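Local coordinates for putative DNA-binding protein (Ralstonia eutropha, PDB 3HWU), which is of unknown function but has been proposed to bind DNA and contains a PCC (DUF296) domain, at residues A[24-27]-A[28-31]. Sequence-based numbering, arbitrary orientation. Where two conformers were deposited one is given.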
loop_
_atom_site.group_PDB
_atom_site.type_symbol
_atom_site.label_atom_id
_atom_site.label_comp_id
_atom_site.label_asym_id
_atom_site.label_seq_id
_atom_site.Cartn_x
_atom_site.Cartn_y
_atom_site.Cartn_z
ATOM N N ASN A 24 8.235 16.146 10.039
ATOM C CA ASN A 24 8.762 15.933 8.723
ATOM C C ASN A 24 8.926 14.425 8.502
ATOM O O ASN A 24 9.732 13.783 9.171
ATOM C CB ASN A 24 10.111 16.643 8.559
ATOM C CG ASN A 24 10.672 16.468 7.174
ATOM O OD1 ASN A 24 10.879 15.336 6.744
ATOM N ND2 ASN A 24 10.869 17.574 6.430
ATOM N N VAL A 25 8.116 13.864 7.623
ATOM C CA VAL A 25 7.958 12.391 7.598
ATOM C C VAL A 25 9.228 11.656 7.185
ATOM O O VAL A 25 9.667 10.718 7.864
ATOM C CB VAL A 25 6.764 12.020 6.714
ATOM C CG1 VAL A 25 6.645 10.469 6.535
ATOM C CG2 VAL A 25 5.436 12.583 7.296
ATOM N N LEU A 26 9.832 12.044 6.063
ATOM C CA LEU A 26 11.015 11.294 5.634
ATOM C C LEU A 26 12.175 11.506 6.606
ATOM O O LEU A 26 12.946 10.595 6.841
ATOM C CB LEU A 26 11.433 11.575 4.184
ATOM C CG LEU A 26 10.304 11.385 3.138
ATOM C CD1 LEU A 26 10.923 11.597 1.769
ATOM C CD2 LEU A 26 9.659 10.035 3.213
ATOM N N GLN A 27 12.306 12.716 7.140
ATOM C CA GLN A 27 13.356 12.962 8.136
ATOM C C GLN A 27 13.140 12.126 9.399
ATOM O O GLN A 27 14.105 11.610 9.975
ATOM C CB GLN A 27 13.432 14.466 8.464
ATOM C CG GLN A 27 13.922 15.316 7.309
ATOM C CD GLN A 27 13.918 16.812 7.570
ATOM O OE1 GLN A 27 13.569 17.290 8.675
ATOM N NE2 GLN A 27 14.304 17.559 6.553
ATOM N N ASN A 28 11.902 11.952 9.831
ATOM C CA ASN A 28 11.669 11.102 10.999
ATOM C C ASN A 28 11.991 9.628 10.685
ATOM O O ASN A 28 12.466 8.911 11.554
ATOM C CB ASN A 28 10.236 11.269 11.507
ATOM C CG ASN A 28 10.100 12.380 12.526
ATOM O OD1 ASN A 28 10.269 12.107 13.725
ATOM N ND2 ASN A 28 9.796 13.575 12.104
ATOM N N LEU A 29 11.734 9.176 9.464
ATOM C CA LEU A 29 12.148 7.818 9.062
ATOM C C LEU A 29 13.678 7.664 9.014
ATOM O O LEU A 29 14.219 6.628 9.417
ATOM C CB LEU A 29 11.533 7.462 7.711
ATOM C CG LEU A 29 10.045 7.084 7.796
ATOM C CD1 LEU A 29 9.401 7.169 6.397
ATOM C CD2 LEU A 29 9.858 5.682 8.429
ATOM N N GLU A 30 14.366 8.694 8.520
ATOM C CA GLU A 30 15.823 8.722 8.608
ATOM C C GLU A 30 16.293 8.610 10.042
ATOM O O GLU A 30 17.240 7.859 10.342
ATOM C CB GLU A 30 16.368 10.004 7.999
ATOM C CG GLU A 30 16.167 10.109 6.481
ATOM C CD GLU A 30 16.409 11.501 5.869
ATOM O OE1 GLU A 30 16.590 12.479 6.611
ATOM O OE2 GLU A 30 16.361 11.575 4.615
ATOM N N GLN A 31 15.667 9.378 10.944
ATOM C CA GLN A 31 16.064 9.306 12.343
ATOM C C GLN A 31 15.775 7.929 12.976
ATOM O O GLN A 31 16.560 7.448 13.810
ATOM C CB GLN A 31 15.377 10.430 13.138
ATOM C CG GLN A 31 15.976 10.573 14.541
ATOM C CD GLN A 31 17.398 11.043 14.492
ATOM O OE1 GLN A 31 17.753 11.909 13.670
ATOM N NE2 GLN A 31 18.251 10.456 15.336
HETATM O O HOH W 1 16.114 13.753 11.425
#
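The carboxamide of Asn28 meets the carbonyl of Asn24: ND2 donates to Asn24 O at 2.9 Å, and that oxygen lies almost in the amide plane, while seen from the acceptor the donor stands 43° above the carbonyl plane. The same oxygen also takes the backbone N of Asn28, so one residue grips it twice, from main chain and side chain. Asn28 folds its amide back toward the start of the helix; Leu19 and the loop residues Leu4 and Asp23 pack against this side chain. Two further flat groups, the amide of Gln27 and the carboxylate of Glu30, have planes only 22° apart but do not stack. The extended Glu30 chain runs back past Leu26 O, 3.3 Å from its CG, and brings OE1 to 3.6 Å from Gln27 CA, with Gln27 CG at 4.0 Å from the same OE1.

Asn24 is the N-cap. In the conformer given, its CG is anti to the backbone N, chi1 -178°, and OD1 accepts from Gln27 N at 3.0 Å. Beyond the cap, regular helical bonds follow, such as Leu29 N to Val25 O at 3.0 Å. On the inner side, Leu29 CD1 lies 4.3 Å from both Val25 CG1 and Leu26 CD2, a loose apolar cluster that rests on strands 87-97 and 103-114 through Ile90, Leu111 and Val113.

The first turn of helix 25-35 is thus a worked example of N-capping with reinforcement: Asn24, in this conformer, offers an acceptor to a first-turn N-H that has no helical carbonyl to bond to, and Asn28 adds a second donor to the cap residue's carbonyl, consistent with a well-defined helix start.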